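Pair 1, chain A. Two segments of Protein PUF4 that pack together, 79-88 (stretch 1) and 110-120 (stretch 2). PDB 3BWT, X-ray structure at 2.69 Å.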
# COMPACT_ATOMS: atom_id res chain seq x y z
N LEU A 79 -14.53 -5.52 -24.79
CA LEU A 79 -14.29 -4.29 -24.05
C LEU A 79 -12.83 -4.20 -23.65
O LEU A 79 -12.22 -3.12 -23.69
CB LEU A 79 -15.20 -4.19 -22.83
CG LEU A 79 -16.69 -4.08 -23.13
CD1 LEU A 79 -17.50 -3.69 -21.90
CD2 LEU A 79 -16.94 -3.09 -24.27
N THR A 80 -12.26 -5.34 -23.26
CA THR A 80 -10.85 -5.37 -22.87
C THR A 80 -9.97 -5.06 -24.07
O THR A 80 -9.02 -4.29 -23.96
CB THR A 80 -10.40 -6.75 -22.27
OG1 THR A 80 -11.26 -7.13 -21.18
CG2 THR A 80 -8.96 -6.66 -21.76
N LYS A 81 -10.28 -5.65 -25.22
CA LYS A 81 -9.44 -5.45 -26.40
C LYS A 81 -9.44 -4.01 -26.90
O LYS A 81 -8.42 -3.49 -27.33
CB LYS A 81 -9.81 -6.41 -27.53
CG LYS A 81 -9.37 -7.86 -27.28
CD LYS A 81 -9.77 -8.80 -28.43
CE LYS A 81 -9.29 -10.23 -28.18
NZ LYS A 81 -9.53 -11.12 -29.36
N ILE A 82 -10.60 -3.36 -26.82
CA ILE A 82 -10.75 -2.00 -27.30
C ILE A 82 -10.04 -1.02 -26.38
O ILE A 82 -9.39 -0.07 -26.84
CB ILE A 82 -12.25 -1.61 -27.40
CG1 ILE A 82 -12.91 -2.32 -28.60
CG2 ILE A 82 -12.43 -0.10 -27.48
CD1 ILE A 82 -14.39 -2.03 -28.75
N SER A 83 -10.16 -1.25 -25.07
CA SER A 83 -9.59 -0.33 -24.10
C SER A 83 -8.10 -0.54 -23.87
O SER A 83 -7.40 0.41 -23.53
CB SER A 83 -10.36 -0.37 -22.78
OG SER A 83 -10.40 -1.68 -22.26
N SER A 84 -7.62 -1.76 -24.09
CA SER A 84 -6.25 -2.14 -23.70
C SER A 84 -5.13 -1.23 -24.21
O SER A 84 -4.16 -1.00 -23.49
CB SER A 84 -5.95 -3.60 -24.04
OG SER A 84 -6.04 -3.83 -25.44
N PRO A 85 -5.24 -0.73 -25.44
CA PRO A 85 -4.21 0.19 -25.96
C PRO A 85 -4.22 1.56 -25.25
O PRO A 85 -3.34 2.38 -25.49
CB PRO A 85 -4.61 0.37 -27.43
CG PRO A 85 -5.47 -0.80 -27.74
CD PRO A 85 -6.21 -1.10 -26.49
N HIS A 86 -5.20 1.80 -24.40
CA HIS A 86 -5.33 3.10 -23.78
C HIS A 86 -5.27 3.01 -22.27
O HIS A 86 -5.77 3.88 -21.56
CB HIS A 86 -6.63 3.75 -24.24
CG HIS A 86 -6.72 3.89 -25.72
ND1 HIS A 86 -7.42 3.00 -26.51
CD2 HIS A 86 -6.17 4.79 -26.56
CE1 HIS A 86 -7.31 3.37 -27.77
NE2 HIS A 86 -6.56 4.45 -27.83
N PHE A 87 -4.65 1.95 -21.78
CA PHE A 87 -4.62 1.70 -20.35
C PHE A 87 -3.91 2.80 -19.58
O PHE A 87 -4.33 3.13 -18.48
CB PHE A 87 -4.00 0.33 -20.07
CG PHE A 87 -4.99 -0.78 -20.10
CD1 PHE A 87 -6.31 -0.53 -20.43
CD2 PHE A 87 -4.60 -2.08 -19.80
CE1 PHE A 87 -7.24 -1.56 -20.46
CE2 PHE A 87 -5.52 -3.10 -19.83
CZ PHE A 87 -6.84 -2.85 -20.16
N VAL A 88 -2.86 3.38 -20.15
CA VAL A 88 -2.14 4.46 -19.47
C VAL A 88 -3.06 5.66 -19.29
O VAL A 88 -3.19 6.21 -18.20
CB VAL A 88 -0.87 4.89 -20.24
CG1 VAL A 88 -0.38 6.22 -19.73
CG2 VAL A 88 0.21 3.84 -20.11
N ASP A 110 -7.82 -16.56 -19.12
CA ASP A 110 -6.39 -16.30 -19.04
C ASP A 110 -5.94 -15.50 -20.25
O ASP A 110 -4.90 -14.84 -20.23
CB ASP A 110 -5.61 -17.61 -18.94
CG ASP A 110 -5.77 -18.27 -17.59
OD1 ASP A 110 -6.28 -17.60 -16.66
OD2 ASP A 110 -5.36 -19.44 -17.44
N GLU A 111 -6.74 -15.56 -21.31
CA GLU A 111 -6.51 -14.71 -22.47
C GLU A 111 -6.72 -13.25 -22.07
O GLU A 111 -6.01 -12.35 -22.53
CB GLU A 111 -7.48 -15.10 -23.59
CG GLU A 111 -7.99 -13.93 -24.42
CD GLU A 111 -8.96 -14.38 -25.50
OE1 GLU A 111 -9.75 -15.33 -25.24
OE2 GLU A 111 -8.94 -13.78 -26.60
N GLU A 112 -7.72 -13.04 -21.21
CA GLU A 112 -8.03 -11.73 -20.68
C GLU A 112 -6.89 -11.21 -19.82
O GLU A 112 -6.62 -10.00 -19.80
CB GLU A 112 -9.28 -11.80 -19.81
CG GLU A 112 -10.58 -11.61 -20.55
CD GLU A 112 -11.78 -11.91 -19.67
OE1 GLU A 112 -11.93 -13.06 -19.21
OE2 GLU A 112 -12.57 -10.98 -19.43
N ALA A 113 -6.24 -12.11 -19.10
CA ALA A 113 -5.15 -11.73 -18.20
C ALA A 113 -3.91 -11.41 -19.00
O ALA A 113 -3.16 -10.49 -18.67
CB ALA A 113 -4.87 -12.81 -17.19
N GLN A 114 -3.68 -12.18 -20.06
CA GLN A 114 -2.53 -11.93 -20.91
C GLN A 114 -2.65 -10.59 -21.62
O GLN A 114 -1.67 -9.86 -21.73
CB GLN A 114 -2.32 -13.07 -21.91
CG GLN A 114 -1.53 -14.22 -21.32
CD GLN A 114 -0.40 -13.73 -20.43
OE1 GLN A 114 -0.31 -14.12 -19.26
NE2 GLN A 114 0.46 -12.87 -20.98
N ILE A 115 -3.85 -10.25 -22.07
CA ILE A 115 -4.09 -8.94 -22.67
C ILE A 115 -3.83 -7.81 -21.67
O ILE A 115 -3.32 -6.75 -22.04
CB ILE A 115 -5.52 -8.82 -23.24
CG1 ILE A 115 -5.66 -9.68 -24.51
CG2 ILE A 115 -5.87 -7.37 -23.54
CD1 ILE A 115 -7.08 -9.74 -25.06
N VAL A 116 -4.18 -8.03 -20.41
CA VAL A 116 -3.96 -7.01 -19.40
C VAL A 116 -2.47 -6.86 -19.07
O VAL A 116 -1.95 -5.76 -19.11
CB VAL A 116 -4.80 -7.24 -18.14
CG1 VAL A 116 -4.29 -6.39 -16.98
CG2 VAL A 116 -6.27 -6.91 -18.42
N VAL A 117 -1.79 -7.96 -18.76
CA VAL A 117 -0.35 -7.86 -18.47
C VAL A 117 0.38 -7.28 -19.68
O VAL A 117 1.22 -6.41 -19.53
CB VAL A 117 0.30 -9.21 -18.06
CG1 VAL A 117 -0.61 -9.97 -17.11
CG2 VAL A 117 0.61 -10.05 -19.27
N ASP A 118 0.05 -7.76 -20.87
CA ASP A 118 0.71 -7.27 -22.07
C ASP A 118 0.53 -5.76 -22.18
O ASP A 118 1.44 -5.06 -22.61
CB ASP A 118 0.16 -7.96 -23.33
CG ASP A 118 0.66 -9.38 -23.51
OD1 ASP A 118 1.36 -9.90 -22.61
OD2 ASP A 118 0.35 -9.98 -24.56
N SER A 119 -0.64 -5.28 -21.78
CA SER A 119 -1.00 -3.88 -21.96
C SER A 119 -0.41 -2.98 -20.89
O SER A 119 -0.14 -1.81 -21.15
CB SER A 119 -2.52 -3.70 -21.96
OG SER A 119 -3.06 -4.00 -23.23
N LEU A 120 -0.23 -3.52 -19.69
CA LEU A 120 0.30 -2.74 -18.57
C LEU A 120 1.81 -2.81 -18.48
O LEU A 120 2.45 -1.82 -18.16
CB LEU A 120 -0.32 -3.23 -17.26
CG LEU A 120 -1.80 -2.92 -17.09
CD1 LEU A 120 -2.39 -3.57 -15.85
CD2 LEU A 120 -2.01 -1.41 -17.07

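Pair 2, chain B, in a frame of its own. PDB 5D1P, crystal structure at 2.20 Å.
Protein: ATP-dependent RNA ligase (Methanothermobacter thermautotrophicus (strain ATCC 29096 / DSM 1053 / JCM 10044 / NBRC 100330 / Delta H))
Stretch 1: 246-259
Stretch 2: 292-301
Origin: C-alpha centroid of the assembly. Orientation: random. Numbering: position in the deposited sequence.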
# COMPACT_ATOMS: atom_id res chain seq x y z
N SER B 246 -13.28 8.32 12.54
CA SER B 246 -13.10 9.75 12.30
C SER B 246 -11.80 10.05 11.57
O SER B 246 -10.88 9.23 11.57
CB SER B 246 -13.10 10.50 13.63
OG SER B 246 -11.91 10.22 14.35
N SER B 247 -11.69 11.25 10.99
CA SER B 247 -10.51 11.58 10.20
C SER B 247 -9.30 11.64 11.11
O SER B 247 -8.21 11.22 10.73
CB SER B 247 -10.65 12.92 9.46
OG SER B 247 -9.56 13.10 8.55
N GLN B 248 -9.51 12.14 12.32
CA GLN B 248 -8.43 12.28 13.27
C GLN B 248 -7.91 10.91 13.69
O GLN B 248 -6.70 10.72 13.82
CB GLN B 248 -8.87 13.11 14.46
CG GLN B 248 -9.02 14.58 14.10
CD GLN B 248 -10.27 14.88 13.28
OE1 GLN B 248 -11.16 14.02 13.13
NE2 GLN B 248 -10.34 16.08 12.73
N ALA B 249 -8.81 9.94 13.86
CA ALA B 249 -8.38 8.56 14.11
C ALA B 249 -7.46 8.04 13.00
O ALA B 249 -6.43 7.41 13.29
CB ALA B 249 -9.58 7.65 14.25
N HIS B 250 -7.81 8.32 11.74
CA HIS B 250 -7.01 7.89 10.59
C HIS B 250 -5.63 8.53 10.56
O HIS B 250 -4.63 7.87 10.28
CB HIS B 250 -7.74 8.20 9.28
CG HIS B 250 -9.13 7.67 9.24
ND1 HIS B 250 -10.11 8.22 8.45
CD2 HIS B 250 -9.72 6.65 9.92
CE1 HIS B 250 -11.24 7.56 8.63
NE2 HIS B 250 -11.03 6.60 9.52
N ALA B 251 -5.59 9.83 10.85
CA ALA B 251 -4.33 10.54 10.94
C ALA B 251 -3.50 9.97 12.08
O ALA B 251 -2.29 9.83 11.95
CB ALA B 251 -4.58 12.04 11.15
N ARG B 252 -4.16 9.62 13.19
CA ARG B 252 -3.45 9.08 14.34
C ARG B 252 -2.80 7.74 13.96
O ARG B 252 -1.61 7.55 14.18
CB ARG B 252 -4.40 8.91 15.52
CG ARG B 252 -3.70 8.50 16.80
CD ARG B 252 -4.66 7.83 17.80
NE ARG B 252 -3.92 7.37 18.95
CZ ARG B 252 -3.59 8.15 19.98
NH1 ARG B 252 -3.99 9.41 20.00
NH2 ARG B 252 -2.90 7.66 21.01
N GLU B 253 -3.56 6.86 13.33
CA GLU B 253 -3.03 5.58 12.88
C GLU B 253 -1.96 5.75 11.81
O GLU B 253 -0.95 5.04 11.79
CB GLU B 253 -4.13 4.70 12.31
CG GLU B 253 -4.90 3.92 13.32
CD GLU B 253 -5.81 2.90 12.68
OE1 GLU B 253 -5.40 2.26 11.69
OE2 GLU B 253 -6.95 2.74 13.16
N LEU B 254 -2.20 6.69 10.90
CA LEU B 254 -1.26 6.85 9.81
C LEU B 254 0.06 7.42 10.34
O LEU B 254 1.11 6.97 9.93
CB LEU B 254 -1.85 7.74 8.71
CG LEU B 254 -2.82 6.98 7.80
CD1 LEU B 254 -3.27 7.82 6.63
CD2 LEU B 254 -2.19 5.68 7.32
N ALA B 255 -0.01 8.40 11.24
CA ALA B 255 1.20 8.95 11.83
C ALA B 255 1.97 7.88 12.60
O ALA B 255 3.19 7.82 12.52
CB ALA B 255 0.86 10.14 12.74
N TYR B 256 1.27 7.02 13.34
CA TYR B 256 1.94 5.93 14.05
C TYR B 256 2.63 5.01 13.04
O TYR B 256 3.80 4.65 13.18
CB TYR B 256 0.94 5.14 14.91
CG TYR B 256 1.58 4.23 15.94
CD1 TYR B 256 2.01 4.73 17.16
CD2 TYR B 256 1.74 2.86 15.70
CE1 TYR B 256 2.60 3.91 18.11
CE2 TYR B 256 2.33 2.02 16.65
CZ TYR B 256 2.76 2.55 17.86
OH TYR B 256 3.35 1.73 18.81
N ALA B 257 1.89 4.67 11.98
CA ALA B 257 2.38 3.77 10.94
C ALA B 257 3.61 4.31 10.22
O ALA B 257 4.56 3.57 9.94
CB ALA B 257 1.26 3.50 9.94
N PHE B 258 3.60 5.61 9.90
CA PHE B 258 4.73 6.20 9.20
C PHE B 258 5.84 6.60 10.17
O PHE B 258 6.89 7.11 9.76
CB PHE B 258 4.27 7.38 8.32
CG PHE B 258 3.69 6.94 7.00
CD1 PHE B 258 2.33 7.03 6.75
CD2 PHE B 258 4.51 6.35 6.04
CE1 PHE B 258 1.80 6.59 5.56
CE2 PHE B 258 3.98 5.90 4.83
CZ PHE B 258 2.63 6.03 4.59
N SER B 259 5.62 6.35 11.47
CA SER B 259 6.72 6.44 12.43
C SER B 259 7.53 5.14 12.44
O SER B 259 8.73 5.14 12.73
CB SER B 259 6.20 6.76 13.83
OG SER B 259 7.29 6.93 14.72
N GLU B 292 -8.25 21.48 4.99
CA GLU B 292 -7.74 21.13 6.31
C GLU B 292 -7.43 19.63 6.33
O GLU B 292 -6.39 19.21 6.81
CB GLU B 292 -8.74 21.49 7.40
CG GLU B 292 -9.17 22.95 7.39
CD GLU B 292 -8.17 23.91 8.03
OE1 GLU B 292 -7.27 23.46 8.77
OE2 GLU B 292 -8.28 25.12 7.77
N ARG B 293 -8.37 18.84 5.80
CA ARG B 293 -8.22 17.39 5.69
C ARG B 293 -6.95 17.02 4.94
O ARG B 293 -6.17 16.19 5.41
CB ARG B 293 -9.45 16.78 5.00
CG ARG B 293 -9.42 15.25 4.94
CD ARG B 293 -10.62 14.62 4.21
NE ARG B 293 -11.93 14.96 4.79
CZ ARG B 293 -12.53 14.30 5.78
NH1 ARG B 293 -11.93 13.25 6.34
NH2 ARG B 293 -13.72 14.68 6.21
N ALA B 294 -6.74 17.62 3.77
CA ALA B 294 -5.49 17.46 3.04
C ALA B 294 -4.25 17.77 3.88
O ALA B 294 -3.28 17.00 3.88
CB ALA B 294 -5.50 18.35 1.79
N ARG B 295 -4.26 18.89 4.60
CA ARG B 295 -3.10 19.28 5.38
C ARG B 295 -2.83 18.25 6.45
O ARG B 295 -1.70 17.77 6.59
CB ARG B 295 -3.29 20.65 6.03
CG ARG B 295 -2.12 21.07 6.91
CD ARG B 295 -2.49 22.26 7.77
NE ARG B 295 -3.34 21.81 8.88
CZ ARG B 295 -4.64 22.04 8.96
NH1 ARG B 295 -5.25 22.73 7.99
NH2 ARG B 295 -5.34 21.58 9.98
N ARG B 296 -3.89 17.92 7.19
CA ARG B 296 -3.85 16.92 8.25
C ARG B 296 -3.21 15.63 7.76
O ARG B 296 -2.35 15.04 8.43
CB ARG B 296 -5.27 16.64 8.77
CG ARG B 296 -5.37 15.60 9.84
CD ARG B 296 -6.68 15.76 10.66
NE ARG B 296 -7.88 15.82 9.81
CZ ARG B 296 -8.64 16.91 9.62
NH1 ARG B 296 -8.36 18.05 10.22
NH2 ARG B 296 -9.68 16.84 8.81
N LEU B 297 -3.61 15.19 6.57
CA LEU B 297 -3.10 13.95 6.04
C LEU B 297 -1.63 14.05 5.67
O LEU B 297 -0.84 13.16 5.97
CB LEU B 297 -3.91 13.52 4.83
CG LEU B 297 -3.38 12.27 4.16
CD1 LEU B 297 -3.56 11.08 5.09
CD2 LEU B 297 -4.07 12.06 2.83
N GLY B 298 -1.27 15.15 5.00
CA GLY B 298 0.11 15.36 4.59
C GLY B 298 1.11 15.39 5.73
O GLY B 298 2.19 14.79 5.65
N GLU B 299 0.75 16.08 6.81
CA GLU B 299 1.63 16.23 7.96
C GLU B 299 1.72 14.95 8.76
O GLU B 299 2.79 14.61 9.25
CB GLU B 299 1.15 17.37 8.85
CG GLU B 299 1.14 18.70 8.14
CD GLU B 299 1.17 19.89 9.08
OE1 GLU B 299 0.52 19.83 10.16
OE2 GLU B 299 1.86 20.88 8.74
N ALA B 300 0.60 14.26 8.90
CA ALA B 300 0.54 12.95 9.56
C ALA B 300 1.42 11.93 8.89
O ALA B 300 1.86 10.98 9.52
CB ALA B 300 -0.88 12.43 9.59
N ILE B 301 1.67 12.12 7.60
CA ILE B 301 2.52 11.19 6.87
C ILE B 301 3.98 11.65 6.87
O ILE B 301 4.88 10.88 7.18
CB ILE B 301 2.06 11.02 5.40
CG1 ILE B 301 0.72 10.30 5.30
CG2 ILE B 301 3.07 10.22 4.65
CD1 ILE B 301 0.07 10.39 3.92

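Pair 1 and pair 2 each set two helical segments side by side, running in nearly the same direction. The angle between helix directions is 13° in pair 1 and 21° in pair 2. The axes approach to 10.2 Å in pair 1 and to 8.5 Å in pair 2. The backbones superpose with an RMSD of 0.9 Å over 14 central residues. In both pairs the stretches are wider apart at the start and draw together further along. In pair 1 the CA atoms of A:Thr80 and A:Glu112 are 7.3 Å apart, and those of A:Ser84 and A:Ser119 are 5.8 Å apart. In pair 2 the CA atoms of B:Ser247 and B:Arg293 are 7.7 Å apart, and those of B:Ala255 and B:Ala300 are 4.6 Å apart.

The first stretches differ in regularity. Pair 2 has an unbroken helix from 247 to 257. Pair 1 passes through a 3-10 segment at A:Ser84 and A:Pro85, and a new helix begins at A:Phe87. A:Val88 falls on B:Ala257, and B:Ala255 has no counterpart.

A:Ile115 matches B:Arg296, and both point toward the partner stretch. The isoleucine fills its place with apolar contacts. Its CG2 lies 3.6 Å from A:Thr80 CG2, and its CD1 lies 3.7 Å from A:Lys81 CG. The arginine uses its aliphatic part and its polar end. B:Arg296 CG is 3.9 Å from B:Ala251 CB, while B:Arg296 NE gives a weak hydrogen bond of 3.4 Å to B:Ser247 OG. B:Gln248 NE2 sits over one face of the guanidinium, 3.6 Å from B:Arg296 CZ. B:Gln248 matches A:Lys81, which instead forms a long salt bridge, with its NZ 3.9 Å from A:Glu111 OE2.

A:Ser84 and A:Ser119 match B:Ala251 and B:Ala300. All four are small, so the backbones can come close here. In pair 1, A:Ser84 CB is 3.0 Å from A:Ser119 OG. The two hydroxyls do not bond each other. A:Ser84 OG donates to A:Lys81 O at 3.1 Å, and A:Ser119 OG donates to A:Ile115 O at 3.0 Å. Each thus bonds to the backbone of its own stretch. In pair 2 the matching contact is apolar, with B:Ala251 CB 4.0 Å from B:Ala300 CB. Further along, B:Ala255 CA makes a CA-H...O contact of 3.1 Å with B:Ala300 O.

A:Phe87 matches B:Leu254, and A:Val116 matches B:Leu297. In pair 1 the aromatic ring reaches across. A:Val116 CG2 lies at its edge, 4.1 Å from A:Phe87 CE2. A:Phe87 CD2 also comes within 3.8 Å of A:Leu120 CD2. In pair 2 two leucines meet, with B:Leu254 CD1 3.6 Å from B:Leu297 CD1. In pair 2, B:Phe258 also packs on the second stretch. B:Ile301, the match of A:Leu120, places CG2 over its face, 3.9 Å from the centroid of the B:Phe258 ring.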